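Lasso peptide isopeptidase AtxE2 (Asticcacaulis excentricus, PDB 5TXE) hydrolyses the isopeptide bond of the threaded lasso peptides astexin-2 and astexin-3, turning them into linear peptides. Local coordinates at residues Gln148-Val153 against Val166-Tyr171; Leu184-Arg189 against Val230-Asp235; Glu328-Arg333 against Pro341-His346. The protein carries 1 engineered substitution. All blocks are in the same frame, centred on the assembly; numbering follows the deposited sequence.

Contact 1. Residues Gln148-Val153 against Val166-Tyr171; sequences QGRVRV and VIEDAY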
loop_
_atom_site.group_PDB
_atom_site.type_symbol
_atom_site.label_atom_id
_atom_site.label_comp_id
_atom_site.label_asym_id
_atom_site.label_seq_id
_atom_site.Cartn_x
_atom_site.Cartn_y
_atom_site.Cartn_z
ATOM N N GLN A 148 -2.449 20.769 -13.757
ATOM C CA GLN A 148 -3.817 21.299 -13.903
ATOM C C GLN A 148 -4.859 20.210 -14.090
ATOM O O GLN A 148 -5.800 20.344 -14.890
ATOM C CB GLN A 148 -3.990 22.280 -15.089
ATOM C CG GLN A 148 -3.646 23.716 -14.802
ATOM C CD GLN A 148 -2.175 23.897 -14.688
ATOM O OE1 GLN A 148 -1.417 23.474 -15.575
ATOM N NE2 GLN A 148 -1.737 24.518 -13.589
ATOM N N GLY A 149 -4.728 19.142 -13.334
ATOM C CA GLY A 149 -5.774 18.138 -13.343
ATOM C C GLY A 149 -5.702 17.220 -14.544
ATOM O O GLY A 149 -6.556 16.400 -14.692
ATOM N N ARG A 150 -4.707 17.348 -15.420
ATOM C CA ARG A 150 -4.706 16.567 -16.674
ATOM C C ARG A 150 -3.410 15.794 -16.779
ATOM O O ARG A 150 -2.323 16.346 -16.611
ATOM C CB ARG A 150 -4.940 17.472 -17.910
ATOM C CG ARG A 150 -4.913 16.794 -19.307
ATOM C CD ARG A 150 -6.102 15.866 -19.635
ATOM N NE ARG A 150 -7.397 16.491 -19.334
ATOM C CZ ARG A 150 -7.961 17.433 -20.091
ATOM N NH1 ARG A 150 -7.369 17.863 -21.215
ATOM N NH2 ARG A 150 -9.116 17.952 -19.727
ATOM N N VAL A 151 -3.508 14.497 -17.072
ATOM C CA VAL A 151 -2.325 13.659 -17.285
ATOM C C VAL A 151 -1.868 13.688 -18.765
ATOM O O VAL A 151 -2.590 13.307 -19.694
ATOM C CB VAL A 151 -2.619 12.210 -16.924
ATOM C CG1 VAL A 151 -1.372 11.367 -17.103
ATOM C CG2 VAL A 151 -3.081 12.140 -15.469
ATOM N N ARG A 152 -0.643 14.098 -18.936
ATOM C CA ARG A 152 -0.033 14.206 -20.267
ATOM C C ARG A 152 1.193 13.292 -20.328
ATOM O O ARG A 152 1.700 12.851 -19.288
ATOM C CB ARG A 152 0.462 15.621 -20.454
ATOM C CG ARG A 152 -0.639 16.673 -20.414
ATOM C CD ARG A 152 -0.073 18.093 -20.632
ATOM N NE ARG A 152 -1.140 19.072 -20.528
ATOM C CZ ARG A 152 -1.714 19.464 -19.390
ATOM N NH1 ARG A 152 -1.351 18.988 -18.207
ATOM N NH2 ARG A 152 -2.701 20.305 -19.457
ATOM N N VAL A 153 1.705 13.069 -21.527
ATOM C CA VAL A 153 3.023 12.449 -21.682
ATOM C C VAL A 153 4.067 13.554 -21.794
ATOM O O VAL A 153 3.921 14.488 -22.603
ATOM C CB VAL A 153 3.106 11.564 -22.926
ATOM C CG1 VAL A 153 4.495 10.998 -23.020
ATOM C CG2 VAL A 153 2.083 10.446 -22.845
ATOM N N VAL A 166 4.560 16.411 -24.480
ATOM C CA VAL A 166 4.465 16.138 -25.920
ATOM C C VAL A 166 3.153 15.534 -26.346
ATOM O O VAL A 166 2.807 15.556 -27.503
ATOM C CB VAL A 166 5.641 15.297 -26.394
ATOM C CG1 VAL A 166 6.946 16.072 -26.194
ATOM C CG2 VAL A 166 5.733 13.980 -25.627
ATOM N N ILE A 167 2.374 15.015 -25.417
ATOM C CA ILE A 167 1.067 14.541 -25.789
ATOM C C ILE A 167 0.059 15.025 -24.766
ATOM O O ILE A 167 0.232 14.790 -23.557
ATOM C CB ILE A 167 1.040 12.978 -25.836
ATOM C CG1 ILE A 167 2.163 12.427 -26.721
ATOM C CG2 ILE A 167 -0.288 12.488 -26.383
ATOM C CD1 ILE A 167 2.227 10.917 -26.783
ATOM N N GLU A 168 -1.038 15.591 -25.267
ATOM C CA GLU A 168 -2.168 15.948 -24.436
ATOM C C GLU A 168 -3.413 15.596 -25.196
ATOM O O GLU A 168 -3.444 15.734 -26.393
ATOM C CB GLU A 168 -2.198 17.450 -24.172
ATOM C CG GLU A 168 -3.343 17.845 -23.260
ATOM C CD GLU A 168 -3.452 19.358 -23.048
ATOM O OE1 GLU A 168 -2.426 20.061 -23.136
ATOM O OE2 GLU A 168 -4.585 19.819 -22.753
ATOM N N ASP A 169 -4.461 15.173 -24.517
ATOM C CA ASP A 169 -5.733 15.060 -25.189
ATOM C C ASP A 169 -6.897 15.485 -24.286
ATOM O O ASP A 169 -6.684 15.890 -23.156
ATOM C CB ASP A 169 -5.845 13.632 -25.708
ATOM C CG ASP A 169 -6.528 13.549 -27.092
ATOM O OD1 ASP A 169 -7.581 14.239 -27.278
ATOM O OD2 ASP A 169 -6.030 12.762 -27.954
ATOM N N ALA A 170 -8.118 15.394 -24.780
ATOM C CA ALA A 170 -9.320 15.605 -23.938
ATOM C C ALA A 170 -9.454 14.617 -22.759
ATOM O O ALA A 170 -10.207 14.860 -21.819
ATOM C CB ALA A 170 -10.573 15.517 -24.785
ATOM N N TYR A 171 -8.691 13.535 -22.789
ATOM C CA TYR A 171 -8.735 12.524 -21.744
ATOM C C TYR A 171 -7.357 12.401 -21.158
ATOM O O TYR A 171 -6.328 12.810 -21.804
ATOM C CB TYR A 171 -9.231 11.208 -22.328
ATOM C CG TYR A 171 -8.540 10.771 -23.591
ATOM C CD1 TYR A 171 -9.006 11.166 -24.853
ATOM C CD2 TYR A 171 -7.463 9.941 -23.536
ATOM C CE1 TYR A 171 -8.382 10.754 -26.022
ATOM C CE2 TYR A 171 -6.824 9.518 -24.691
ATOM C CZ TYR A 171 -7.287 9.938 -25.931
ATOM O OH TYR A 171 -6.667 9.493 -27.051
HETATM O O HOH W 1 -4.158 14.141 -21.706
#

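Contact 2. Residues Leu184-Arg189 against Val230-Asp235; sequences LIYSGR and VYQVLD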
loop_
_atom_site.group_PDB
_atom_site.type_symbol
_atom_site.label_atom_id
_atom_site.label_comp_id
_atom_site.label_asym_id
_atom_site.label_seq_id
_atom_site.Cartn_x
_atom_site.Cartn_y
_atom_site.Cartn_z
ATOM N N LEU A 184 5.720 7.641 -30.661
ATOM C CA LEU A 184 5.171 7.200 -29.372
ATOM C C LEU A 184 3.804 6.659 -29.624
ATOM O O LEU A 184 3.015 7.240 -30.369
ATOM C CB LEU A 184 5.056 8.362 -28.354
ATOM C CG LEU A 184 6.329 8.986 -27.815
ATOM C CD1 LEU A 184 5.975 10.263 -27.073
ATOM C CD2 LEU A 184 7.036 8.035 -26.876
ATOM N N ILE A 185 3.503 5.574 -28.938
ATOM C CA ILE A 185 2.131 5.081 -28.906
ATOM C C ILE A 185 1.559 5.304 -27.498
ATOM O O ILE A 185 2.258 5.176 -26.504
ATOM C CB ILE A 185 2.067 3.585 -29.282
ATOM C CG1 ILE A 185 0.641 3.117 -29.234
ATOM C CG2 ILE A 185 2.927 2.740 -28.360
ATOM C CD1 ILE A 185 0.432 1.767 -29.887
ATOM N N TYR A 186 0.299 5.662 -27.429
ATOM C CA TYR A 186 -0.313 5.999 -26.166
ATOM C C TYR A 186 -1.770 5.654 -26.154
ATOM O O TYR A 186 -2.392 5.486 -27.206
ATOM C CB TYR A 186 -0.149 7.484 -25.861
ATOM C CG TYR A 186 -0.966 8.442 -26.729
ATOM C CD1 TYR A 186 -0.489 8.920 -27.958
ATOM C CD2 TYR A 186 -2.171 8.946 -26.286
ATOM C CE1 TYR A 186 -1.204 9.851 -28.738
ATOM C CE2 TYR A 186 -2.886 9.875 -27.073
ATOM C CZ TYR A 186 -2.386 10.318 -28.297
ATOM O OH TYR A 186 -3.104 11.243 -29.048
ATOM N N SER A 187 -2.283 5.472 -24.936
ATOM C CA SER A 187 -3.637 4.965 -24.714
ATOM C C SER A 187 -4.432 5.844 -23.774
ATOM O O SER A 187 -3.870 6.628 -23.008
ATOM C CB SER A 187 -3.570 3.568 -24.089
ATOM O OG SER A 187 -2.917 3.565 -22.848
ATOM N N GLY A 188 -5.746 5.695 -23.823
ATOM C CA GLY A 188 -6.649 6.312 -22.827
ATOM C C GLY A 188 -8.099 6.115 -23.211
ATOM O O GLY A 188 -8.363 5.348 -24.134
ATOM N N ARG A 189 -9.028 6.857 -22.581
ATOM C CA ARG A 189 -10.425 6.563 -22.695
ATOM C C ARG A 189 -11.308 7.765 -22.979
ATOM O O ARG A 189 -12.031 8.236 -22.107
ATOM C CB ARG A 189 -10.897 5.816 -21.435
ATOM C CG ARG A 189 -10.225 4.445 -21.270
ATOM C CD ARG A 189 -10.671 3.653 -20.044
ATOM N NE ARG A 189 -10.369 4.371 -18.826
ATOM C CZ ARG A 189 -10.896 4.070 -17.639
ATOM N NH1 ARG A 189 -11.722 3.050 -17.510
ATOM N NH2 ARG A 189 -10.579 4.776 -16.590
ATOM N N VAL A 230 -8.551 3.417 -26.302
ATOM C CA VAL A 230 -8.242 3.878 -27.659
ATOM C C VAL A 230 -6.746 4.087 -27.723
ATOM O O VAL A 230 -6.128 4.516 -26.722
ATOM C CB VAL A 230 -9.009 5.160 -27.927
ATOM C CG1 VAL A 230 -8.459 5.990 -29.061
ATOM C CG2 VAL A 230 -10.459 4.846 -28.188
ATOM N N TYR A 231 -6.143 3.682 -28.847
ATOM C CA TYR A 231 -4.671 3.726 -29.039
ATOM C C TYR A 231 -4.400 4.680 -30.155
ATOM O O TYR A 231 -5.099 4.646 -31.138
ATOM C CB TYR A 231 -4.124 2.355 -29.403
ATOM C CG TYR A 231 -4.483 1.378 -28.340
ATOM C CD1 TYR A 231 -3.679 1.247 -27.220
ATOM C CD2 TYR A 231 -5.663 0.595 -28.422
ATOM C CE1 TYR A 231 -4.034 0.382 -26.193
ATOM C CE2 TYR A 231 -6.028 -0.274 -27.393
ATOM C CZ TYR A 231 -5.195 -0.381 -26.289
ATOM O OH TYR A 231 -5.467 -1.206 -25.228
ATOM N N GLN A 232 -3.389 5.524 -30.016
ATOM C CA GLN A 232 -3.003 6.454 -31.069
ATOM C C GLN A 232 -1.496 6.533 -31.107
ATOM O O GLN A 232 -0.824 6.230 -30.110
ATOM C CB GLN A 232 -3.536 7.876 -30.785
ATOM C CG GLN A 232 -5.037 8.123 -30.761
ATOM C CD GLN A 232 -5.569 8.635 -32.085
ATOM O OE1 GLN A 232 -5.430 9.811 -32.445
ATOM N NE2 GLN A 232 -6.210 7.759 -32.798
ATOM N N VAL A 233 -0.960 6.969 -32.242
ATOM C CA VAL A 233 0.476 7.093 -32.417
ATOM C C VAL A 233 0.799 8.502 -32.815
ATOM O O VAL A 233 0.147 9.062 -33.694
ATOM C CB VAL A 233 0.991 6.161 -33.532
ATOM C CG1 VAL A 233 2.485 6.353 -33.728
ATOM C CG2 VAL A 233 0.718 4.721 -33.144
ATOM N N LEU A 234 1.833 9.050 -32.187
ATOM C CA LEU A 234 2.283 10.359 -32.480
ATOM C C LEU A 234 3.688 10.309 -33.020
ATOM O O LEU A 234 4.574 9.788 -32.369
ATOM C CB LEU A 234 2.278 11.236 -31.212
ATOM C CG LEU A 234 2.876 12.616 -31.514
ATOM C CD1 LEU A 234 1.804 13.579 -31.921
ATOM C CD2 LEU A 234 3.651 13.199 -30.337
ATOM N N ASP A 235 3.901 10.933 -34.178
ATOM C CA ASP A 235 5.256 11.144 -34.732
ATOM C C ASP A 235 5.781 12.465 -34.208
ATOM O O ASP A 235 5.288 13.504 -34.559
ATOM C CB ASP A 235 5.163 11.161 -36.270
ATOM C CG ASP A 235 6.530 11.344 -36.986
ATOM O OD1 ASP A 235 7.594 11.682 -36.368
ATOM O OD2 ASP A 235 6.491 11.148 -38.216
HETATM O O HOH W 2 -4.872 7.060 -27.047
#

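Contact 3. Residues Glu328-Arg333 against Pro341-His346; sequences EMALYR and PVRIWH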
loop_
_atom_site.group_PDB
_atom_site.type_symbol
_atom_site.label_atom_id
_atom_site.label_comp_id
_atom_site.label_asym_id
_atom_site.label_seq_id
_atom_site.Cartn_x
_atom_site.Cartn_y
_atom_site.Cartn_z
ATOM N N GLU A 328 11.166 -13.008 5.728
ATOM C CA GLU A 328 12.335 -12.600 4.955
ATOM C C GLU A 328 12.150 -12.725 3.482
ATOM O O GLU A 328 11.240 -13.381 3.028
ATOM C CB GLU A 328 13.528 -13.434 5.343
ATOM C CG GLU A 328 14.020 -13.142 6.745
ATOM C CD GLU A 328 15.362 -13.797 7.001
ATOM O OE1 GLU A 328 16.225 -13.735 6.097
ATOM O OE2 GLU A 328 15.536 -14.395 8.075
ATOM N N MET A 329 12.965 -12.002 2.726
ATOM C CA MET A 329 13.053 -12.164 1.291
ATOM C C MET A 329 14.338 -12.900 1.040
ATOM O O MET A 329 15.285 -12.721 1.770
ATOM C CB MET A 329 13.197 -10.828 0.565
ATOM C CG MET A 329 11.986 -9.942 0.646
ATOM S SD MET A 329 10.966 -9.949 -0.819
ATOM C CE MET A 329 12.171 -9.604 -2.059
ATOM N N ALA A 330 14.387 -13.629 -0.064
ATOM C CA ALA A 330 15.593 -14.349 -0.487
ATOM C C ALA A 330 15.699 -14.370 -2.002
ATOM O O ALA A 330 14.707 -14.417 -2.699
ATOM C CB ALA A 330 15.577 -15.777 0.063
ATOM N N LEU A 331 16.922 -14.342 -2.468
ATOM C CA LEU A 331 17.249 -14.397 -3.853
ATOM C C LEU A 331 18.050 -15.659 -4.114
ATOM O O LEU A 331 19.034 -15.937 -3.388
ATOM C CB LEU A 331 18.133 -13.218 -4.157
ATOM C CG LEU A 331 18.649 -13.086 -5.571
ATOM C CD1 LEU A 331 17.511 -12.959 -6.554
ATOM C CD2 LEU A 331 19.558 -11.855 -5.619
ATOM N N TYR A 332 17.629 -16.405 -5.142
ATOM C CA TYR A 332 18.243 -17.682 -5.556
ATOM C C TYR A 332 18.876 -17.609 -6.946
ATOM O O TYR A 332 18.379 -16.889 -7.850
ATOM C CB TYR A 332 17.196 -18.796 -5.528
ATOM C CG TYR A 332 16.827 -19.184 -4.120
ATOM C CD1 TYR A 332 15.899 -18.459 -3.415
ATOM C CD2 TYR A 332 17.437 -20.266 -3.492
ATOM C CE1 TYR A 332 15.568 -18.799 -2.106
ATOM C CE2 TYR A 332 17.120 -20.611 -2.193
ATOM C CZ TYR A 332 16.185 -19.861 -1.506
ATOM O OH TYR A 332 15.870 -20.180 -0.238
ATOM N N ARG A 333 19.968 -18.375 -7.107
ATOM C CA ARG A 333 20.629 -18.579 -8.405
ATOM C C ARG A 333 20.619 -20.076 -8.764
ATOM O O ARG A 333 21.042 -20.926 -7.986
ATOM C CB ARG A 333 22.026 -18.058 -8.282
ATOM C CG ARG A 333 22.914 -18.158 -9.495
ATOM C CD ARG A 333 24.328 -17.820 -9.027
ATOM N NE ARG A 333 25.216 -17.736 -10.165
ATOM C CZ ARG A 333 25.698 -18.787 -10.838
ATOM N NH1 ARG A 333 25.400 -20.047 -10.493
ATOM N NH2 ARG A 333 26.496 -18.570 -11.873
ATOM N N PRO A 341 18.515 -24.888 -7.170
ATOM C CA PRO A 341 18.734 -23.490 -6.787
ATOM C C PRO A 341 19.576 -23.346 -5.552
ATOM O O PRO A 341 19.482 -24.146 -4.660
ATOM C CB PRO A 341 17.341 -22.955 -6.552
ATOM C CG PRO A 341 16.473 -24.140 -6.412
ATOM C CD PRO A 341 17.114 -25.290 -7.108
ATOM N N VAL A 342 20.441 -22.340 -5.549
ATOM C CA VAL A 342 21.269 -21.996 -4.409
ATOM C C VAL A 342 20.954 -20.565 -3.927
ATOM O O VAL A 342 20.915 -19.620 -4.727
ATOM C CB VAL A 342 22.751 -22.081 -4.794
ATOM C CG1 VAL A 342 23.635 -21.695 -3.614
ATOM C CG2 VAL A 342 23.065 -23.503 -5.258
ATOM N N ARG A 343 20.763 -20.413 -2.618
ATOM C CA ARG A 343 20.466 -19.107 -2.022
ATOM C C ARG A 343 21.691 -18.268 -2.000
ATOM O O ARG A 343 22.690 -18.698 -1.506
ATOM C CB ARG A 343 19.985 -19.261 -0.588
ATOM C CG ARG A 343 19.316 -17.998 -0.074
ATOM C CD ARG A 343 18.511 -18.279 1.173
ATOM N NE ARG A 343 19.411 -18.450 2.293
ATOM C CZ ARG A 343 19.001 -18.749 3.514
ATOM N NH1 ARG A 343 17.714 -18.920 3.759
ATOM N NH2 ARG A 343 19.874 -18.876 4.487
ATOM N N ILE A 344 21.636 -17.058 -2.532
ATOM C CA ILE A 344 22.794 -16.179 -2.456
ATOM C C ILE A 344 22.597 -14.938 -1.594
ATOM O O ILE A 344 23.559 -14.263 -1.286
ATOM C CB ILE A 344 23.248 -15.740 -3.853
ATOM C CG1 ILE A 344 22.118 -15.089 -4.611
ATOM C CG2 ILE A 344 23.741 -16.953 -4.648
ATOM C CD1 ILE A 344 22.609 -14.420 -5.873
ATOM N N TRP A 345 21.345 -14.591 -1.273
ATOM C CA TRP A 345 21.053 -13.427 -0.411
ATOM C C TRP A 345 19.739 -13.670 0.296
ATOM O O TRP A 345 18.822 -14.260 -0.277
ATOM C CB TRP A 345 20.992 -12.153 -1.241
ATOM C CG TRP A 345 20.542 -10.875 -0.519
ATOM C CD1 TRP A 345 21.346 -9.909 0.039
ATOM C CD2 TRP A 345 19.189 -10.406 -0.333
ATOM N NE1 TRP A 345 20.580 -8.884 0.557
ATOM C CE2 TRP A 345 19.258 -9.170 0.361
ATOM C CE3 TRP A 345 17.925 -10.916 -0.677
ATOM C CZ2 TRP A 345 18.132 -8.450 0.707
ATOM C CZ3 TRP A 345 16.792 -10.176 -0.355
ATOM C CH2 TRP A 345 16.903 -8.970 0.338
ATOM N N HIS A 346 19.654 -13.211 1.529
ATOM C CA HIS A 346 18.385 -13.153 2.239
ATOM C C HIS A 346 18.466 -12.073 3.328
ATOM O O HIS A 346 19.522 -11.828 3.868
ATOM C CB HIS A 346 18.038 -14.493 2.869
ATOM C CG HIS A 346 19.003 -14.913 3.935
ATOM N ND1 HIS A 346 18.629 -15.177 5.242
ATOM C CD2 HIS A 346 20.342 -15.087 3.885
ATOM C CE1 HIS A 346 19.698 -15.501 5.945
ATOM N NE2 HIS A 346 20.749 -15.447 5.146
#

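Contact 1. Residues Gln148-Val153 against Val166-Tyr171
Two backbone N-H groups grip Val153 O: Val166 N at 2.8 Å and Ile167 N at 3.3 Å. Val153 N returns a bond of 3.0 Å to Ile167 O. Two successive residues thus face one, a classic beta bulge, in the hairpin of strands 150-157 and 163-167 at the edge of a four-stranded antiparallel sheet, consistent with a blade of the beta-propeller of prolyl oligopeptidase relatives. On the face shared by Val153 and Ile167, the side chains run side by side, CB to CB 3.8 Å. Beyond the bulge charge takes over. Arg152, extended from CG to NE, lies alongside Glu168, itself extended with CG anti to the backbone N (chi1 -178°). In their salt bridge Arg152 NE gives a nearly straight bond of 3.1 Å to Glu168 OE1, within the guanidinium plane but from above the carboxylate, the planes almost perpendicular. Arg152 NH1 is hydrogen-bonded to Asp147 O. Arg150, bent at chi2 and chi3, brings NH1 to 3.7 Å of Glu168 OE2, a long salt bridge, and to 2.9 Å of Asp169 O; Ala170 O sits over one guanidinium face. A water accepts from Asp169 N at 3.0 Å, near Val151 O and Tyr171 O.

Contact 2. Residues Leu184-Arg189 against Val230-Asp235
Strands 184-188 and 230-235 run antiparallel with axes 4.8 Å apart at 150°, joined by six backbone hydrogen bonds in reciprocal pairs at Leu184-Leu234, Tyr186-Gln232 and Gly188-Val230. The straightest, Val230 N to Gly188 O at 2.9 Å, meets the carbonyl almost along its C=O axis. Between these pairs, CA-H groups of Ile185, Ser187, Tyr231 and Val233 approach carbonyl oxygens. Tyr186 carries the side-chain contact on the face it shares with Leu184, Gln232 and Leu234. Its CG takes the crowded position between backbone N and carbonyl carbon (chi1 70°), which brings the ring alongside Gln232. Gln232 CB stands over the ring face, 4.0 Å from the Tyr186 ring centroid, in a CH-pi contact. The Gln232 chain then bends at chi2, and its amide plane is turned nearly perpendicular to the ring. Tyr186 OH makes a weak hydrogen bond to Asp169 OD2. On the other face, Ile185 CG1 meets Val233 CG2 at 4.2 Å, and Ser187 CB lies 3.8 Å from Tyr231 CE1. A water donates to both Tyr186 O and Val230 O, each at 2.9 Å. Strands 173-178 and 240-243 flank the pair on either side, and the segment joining the two paired strands includes helix 190-202: a four-stranded up-and-down antiparallel blade, as in the beta-propeller domain of prolyl oligopeptidases, here with a helical insertion between its two middle strands.

Contact 3. Residues Glu328-Arg333 against Pro341-His346
Tyr332 and Arg343 cross obliquely on one face of the hairpin formed by strands 328-335 and 342-347. Arg343, its CG anti to the backbone N, brings CG over the rim of the phenol ring in a CH-pi contact, 4.2 Å from the Tyr332 centroid, while Arg343 CD reaches Tyr332 OH at 3.5 Å. Glu322 takes both polar ends, the hydroxyl and Arg343 NH1. Further along, Arg343 NH2 lies 3.6 Å above the His346 ring plane. Glu328 and His346 lie side by side, their flat groups 17° apart, and His346 ND1 donates to the syn lone pair of Glu328 OE1 at 2.9 Å in a bent bond (141°). Round Leu331 and Trp345, on the other face, Met329 CB meets Trp345 CZ3 at 3.8 Å, and Leu331 CD2 lies 4.0 Å from Ile344 CD1. Leu331 O accepts from Ile344 N at 3.0 Å and weakly from Trp345 N, a classic beta bulge. One face thus carries the charged and polar groups; the other is largely apolar, Met329, Leu331 and Trp345 packing on the next sheet. The Glu328 carboxylate would probably favour a protonated His346, while the guanidinium, itself paired with Glu322, would oppose it to a lesser degree.

How the contacts relate
Contacts 1 and 2 are neighbours, their centres 12 Å apart: Ile167 and Tyr171 of contact 1 pack on Tyr186 of contact 2, bringing two successive four-stranded sheets together. Contact 3 belongs to another such sheet, its nearest atoms about 29 Å from either. Contact 2 is the buried one, joining two central strands in regular register with mostly backbone bonds and apolar packing. Contacts 1 and 3 are partly buried, each a hairpin pairing an inner strand with an outermost one, and each carries a classic bulge and charged side chains. Contact 1 uses an arginine-glutamate network, contact 3 a histidine-carboxylate bond beside a guanidinium. All three lie away from the annotated catalytic and substrate-binding sites.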